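Local coordinates for protein NAD-dependent formate dehydrogenase gamma subunit (Cupriavidus necator, PDB 6VW7) that binds a [2Fe-2S] cluster in a thioredoxin-like domain and probably relays electrons between formate oxidation and NAD as the gamma subunit of a cytosolic formate dehydrogenase, at residues G29-L32 with P33-E37; L57-R61 with A62-G66. All coordinates share one frame; numbering follows the deposited sequence.

Contact 1 (G29-L32 with P33-E37)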
loop_
_atom_site.group_PDB
_atom_site.type_symbol
_atom_site.label_atom_id
_atom_site.label_comp_id
_atom_site.label_asym_id
_atom_site.label_seq_id
_atom_site.Cartn_x
_atom_site.Cartn_y
_atom_site.Cartn_z
ATOM N N GLY A 29 0.639 20.570 -12.436
ATOM C CA GLY A 29 0.850 20.345 -11.015
ATOM C C GLY A 29 2.303 20.059 -10.673
ATOM O O GLY A 29 2.610 19.128 -9.927
ATOM N N ALA A 30 3.206 20.911 -11.165
ATOM C CA ALA A 30 4.639 20.660 -11.078
ATOM C C ALA A 30 5.217 20.796 -9.671
ATOM O O ALA A 30 6.340 20.342 -9.462
ATOM C CB ALA A 30 5.378 21.641 -12.011
ATOM N N LEU A 31 4.506 21.403 -8.713
ATOM C CA LEU A 31 5.155 21.783 -7.456
ATOM C C LEU A 31 5.717 20.572 -6.710
ATOM O O LEU A 31 6.881 20.591 -6.291
ATOM C CB LEU A 31 4.205 22.578 -6.562
ATOM C CG LEU A 31 4.828 23.078 -5.256
ATOM C CD1 LEU A 31 6.195 23.703 -5.514
ATOM C CD2 LEU A 31 3.910 24.093 -4.567
ATOM N N LEU A 32 4.899 19.524 -6.488
ATOM C CA LEU A 32 5.408 18.352 -5.768
ATOM C C LEU A 32 6.537 17.635 -6.507
ATOM O O LEU A 32 7.496 17.215 -5.837
ATOM C CB LEU A 32 4.273 17.367 -5.435
ATOM C CG LEU A 32 3.718 17.525 -4.016
ATOM C CD1 LEU A 32 2.926 18.805 -3.930
ATOM C CD2 LEU A 32 2.843 16.324 -3.553
ATOM N N PRO A 33 6.462 17.370 -7.829
ATOM C CA PRO A 33 7.652 16.818 -8.515
ATOM C C PRO A 33 8.878 17.697 -8.360
ATOM O O PRO A 33 10.003 17.184 -8.254
ATOM C CB PRO A 33 7.201 16.714 -9.977
ATOM C CG PRO A 33 5.678 16.452 -9.846
ATOM C CD PRO A 33 5.266 17.346 -8.701
ATOM N N ILE A 34 8.699 19.019 -8.358
ATOM C CA ILE A 34 9.841 19.915 -8.173
ATOM C C ILE A 34 10.412 19.751 -6.770
ATOM O O ILE A 34 11.625 19.602 -6.589
ATOM C CB ILE A 34 9.429 21.374 -8.444
ATOM C CG1 ILE A 34 9.247 21.607 -9.941
ATOM C CG2 ILE A 34 10.444 22.352 -7.848
ATOM C CD1 ILE A 34 8.703 22.992 -10.297
ATOM N N LEU A 35 9.542 19.754 -5.756
ATOM C CA LEU A 35 10.011 19.634 -4.379
ATOM C C LEU A 35 10.710 18.297 -4.156
ATOM O O LEU A 35 11.726 18.233 -3.457
ATOM C CB LEU A 35 8.839 19.803 -3.401
ATOM C CG LEU A 35 8.205 21.201 -3.337
ATOM C CD1 LEU A 35 6.948 21.226 -2.411
ATOM C CD2 LEU A 35 9.213 22.221 -2.876
ATOM N N HIS A 36 10.174 17.217 -4.738
ATOM C CA HIS A 36 10.836 15.913 -4.665
ATOM C C HIS A 36 12.231 15.946 -5.294
ATOM O O HIS A 36 13.192 15.402 -4.735
ATOM C CB HIS A 36 9.981 14.852 -5.355
ATOM C CG HIS A 36 8.856 14.336 -4.504
ATOM N ND1 HIS A 36 9.059 13.789 -3.255
ATOM C CD2 HIS A 36 7.520 14.286 -4.726
ATOM C CE1 HIS A 36 7.897 13.408 -2.750
ATOM N NE2 HIS A 36 6.947 13.711 -3.617
ATOM N N GLU A 37 12.357 16.535 -6.481
ATOM C CA GLU A 37 13.662 16.513 -7.152
ATOM C C GLU A 37 14.697 17.347 -6.397
ATOM O O GLU A 37 15.863 16.953 -6.302
ATOM C CB GLU A 37 13.538 17.004 -8.596
ATOM C CG GLU A 37 14.853 16.937 -9.411
ATOM C CD GLU A 37 15.340 15.512 -9.693
ATOM O OE1 GLU A 37 14.644 14.539 -9.313
ATOM O OE2 GLU A 37 16.432 15.370 -10.300
#
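Pro33 lays its ring against the turn before it, CD lying 3.3 Å from Ala30 O. The first turn of helix 31-42 suits proline, because an amide there would have no preceding helical carbonyl to donate to. The next residue donates instead, Ile34 N reaching Ala30 O at 2.9 Å. With CG1 of Ile34 beside its backbone N (chi1 -74°), the chain runs back along the helix and CD1 meets Ala30 CB at 4.0 Å. This i to i+4 bond is the first of three that open an alpha-helix in the four-helix N-terminal part of the subunit, well away from the iron-sulfur cluster. Leu35 N continues the ladder to Leu31 O, and the two leucine side chains cross obliquely, Leu31 CD1 lying 3.9 Å from Leu35 CG; both also rest on Ile53 of helix 50-57. His36 N closes on Leu32 O at 2.9 Å. The same oxygen lies 3.1 Å from CD2 of the His36 ring, which meets it obliquely, while NE2 makes a weak hydrogen bond to Lys265 O of the beta subunit.

Contact 2 (L57-R61 with A62-G66)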
loop_
_atom_site.group_PDB
_atom_site.type_symbol
_atom_site.label_atom_id
_atom_site.label_comp_id
_atom_site.label_asym_id
_atom_site.label_seq_id
_atom_site.Cartn_x
_atom_site.Cartn_y
_atom_site.Cartn_z
ATOM N N LEU A 57 6.385 29.000 -11.277
ATOM C CA LEU A 57 5.041 28.428 -11.319
ATOM C C LEU A 57 3.935 29.473 -11.191
ATOM O O LEU A 57 2.752 29.105 -11.097
ATOM C CB LEU A 57 4.883 27.382 -10.209
ATOM C CG LEU A 57 5.935 26.256 -10.167
ATOM C CD1 LEU A 57 5.485 25.179 -9.167
ATOM C CD2 LEU A 57 6.200 25.634 -11.539
ATOM N N ASN A 58 4.285 30.759 -11.178
ATOM C CA ASN A 58 3.323 31.838 -10.962
ATOM C C ASN A 58 2.480 31.561 -9.717
ATOM O O ASN A 58 1.251 31.658 -9.724
ATOM C CB ASN A 58 2.446 32.057 -12.200
ATOM C CG ASN A 58 1.623 33.351 -12.126
ATOM O OD1 ASN A 58 2.019 34.325 -11.477
ATOM N ND2 ASN A 58 0.474 33.360 -12.794
ATOM N N LEU A 59 3.163 31.202 -8.635
ATOM C CA LEU A 59 2.545 30.994 -7.332
ATOM C C LEU A 59 3.125 32.009 -6.357
ATOM O O LEU A 59 4.194 32.576 -6.594
ATOM C CB LEU A 59 2.794 29.570 -6.810
ATOM C CG LEU A 59 2.245 28.392 -7.615
ATOM C CD1 LEU A 59 2.718 27.094 -7.018
ATOM C CD2 LEU A 59 0.718 28.436 -7.629
ATOM N N SER A 60 2.433 32.233 -5.246
ATOM C CA SER A 60 3.028 33.106 -4.245
ATOM C C SER A 60 4.038 32.327 -3.411
ATOM O O SER A 60 3.994 31.097 -3.320
ATOM C CB SER A 60 1.962 33.695 -3.324
ATOM O OG SER A 60 1.563 32.701 -2.396
ATOM N N ARG A 61 4.951 33.063 -2.781
ATOM C CA ARG A 61 5.923 32.419 -1.904
ATOM C C ARG A 61 5.231 31.739 -0.729
ATOM O O ARG A 61 5.632 30.647 -0.310
ATOM C CB ARG A 61 6.956 33.435 -1.408
ATOM C CG ARG A 61 7.925 33.968 -2.478
ATOM C CD ARG A 61 7.319 35.131 -3.278
ATOM N NE ARG A 61 6.254 35.806 -2.535
ATOM C CZ ARG A 61 5.297 36.552 -3.081
ATOM N NH1 ARG A 61 5.246 36.741 -4.391
ATOM N NH2 ARG A 61 4.381 37.110 -2.307
ATOM N N ALA A 62 4.187 32.369 -0.179
ATOM C CA ALA A 62 3.476 31.762 0.948
ATOM C C ALA A 62 2.808 30.456 0.539
ATOM O O ALA A 62 2.811 29.476 1.295
ATOM C CB ALA A 62 2.435 32.739 1.504
ATOM N N GLU A 63 2.256 30.417 -0.672
ATOM C CA GLU A 63 1.653 29.192 -1.179
ATOM C C GLU A 63 2.672 28.055 -1.212
ATOM O O GLU A 63 2.413 26.950 -0.713
ATOM C CB GLU A 63 1.069 29.464 -2.565
ATOM C CG GLU A 63 0.773 28.238 -3.394
ATOM C CD GLU A 63 -0.463 27.508 -2.917
ATOM O OE1 GLU A 63 -1.232 28.103 -2.145
ATOM O OE2 GLU A 63 -0.665 26.337 -3.312
ATOM N N VAL A 64 3.851 28.315 -1.792
ATOM C CA VAL A 64 4.885 27.290 -1.883
ATOM C C VAL A 64 5.320 26.849 -0.488
ATOM O O VAL A 64 5.416 25.650 -0.200
ATOM C CB VAL A 64 6.080 27.811 -2.711
ATOM C CG1 VAL A 64 7.199 26.780 -2.745
ATOM C CG2 VAL A 64 5.631 28.156 -4.127
ATOM N N HIS A 65 5.595 27.813 0.401
ATOM C CA HIS A 65 5.995 27.454 1.755
ATOM C C HIS A 65 4.906 26.645 2.461
ATOM O O HIS A 65 5.211 25.717 3.225
ATOM C CB HIS A 65 6.353 28.713 2.548
ATOM C CG HIS A 65 6.754 28.436 3.962
ATOM N ND1 HIS A 65 5.913 28.660 5.030
ATOM C CD2 HIS A 65 7.902 27.940 4.482
ATOM C CE1 HIS A 65 6.527 28.321 6.149
ATOM N NE2 HIS A 65 7.735 27.880 5.845
ATOM N N GLY A 66 3.636 26.953 2.199
ATOM C CA GLY A 66 2.562 26.201 2.835
ATOM C C GLY A 66 2.515 24.753 2.377
ATOM O O GLY A 66 2.195 23.852 3.159
HETATM O O HOH W 1 3.943 35.269 -0.537
#
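Ser60 turns OG into the cleft between its own backbone N and carbonyl carbon (chi1 77°), which sets the oxygen in front of the first turn of helix 61-70. There it accepts from Glu63 N at 2.9 Å, with an N-H...O angle of 159°. This is an N-cap: a side-chain oxygen takes up an amide of the first turn that has no preceding helical carbonyl to serve it. The Glu63 side chain begins close by, its CB 3.3 Å from Ser60 OG; CG, anti to the backbone N (chi1 163°), passes Leu59 CB at 4.2 Å before the chain bends away at chi2, and the side chain packs on Arg285 of the beta subunit. Val64 N donates to Ser60 O at 3.2 Å, and His65 N to Arg61 O at 2.9 Å, so regular helical bonding follows directly on the cap. Leu59, just before the cap, supplies the apolar part, its CB 4.2 Å from Val64 CG2. The Arg61 chain, bent at chi2 and chi3, brings one guanidinium face over Ser60 CB, offset toward the rim. A water accepts from Ala62 N at 2.9 Å and, weakly, from Arg61 NH2, thereby serving another first-turn amide and tying it to the arginine. Helix 50-57 ends just upstream in a Schellman motif at Asn58, whose positive phi turns the chain out of that helix toward the cap. Arg61 and Val64 lean back on helix 50-57 through Val50, Arg61 also touching Ala54 and Val64 also Ile53, while Leu57 and Leu59 face helix 31-42.

Overall arrangement
Contact 1 precedes contact 2 along the chain, and their centres lie 12 Å apart on the same side of the chain's centre. Each includes the start of a helix, 31-42 in the first and 61-70 in the second, with helix 50-57 between them in sequence. The two touch through apolar side chains: Leu57 CD1 lies 3.8 Å from Leu31 CA, Leu57 CD2 lies 3.8 Å from Ile34 CD1, and Leu59 also meets Leu31. Both belong to the N-terminal helical part, apart from the mixed sheet and the [2Fe-2S] site. Contact 1 is buried and contact 2 lies at the surface, yet each reaches the beta subunit, so this helical part contributes to the subunit interface.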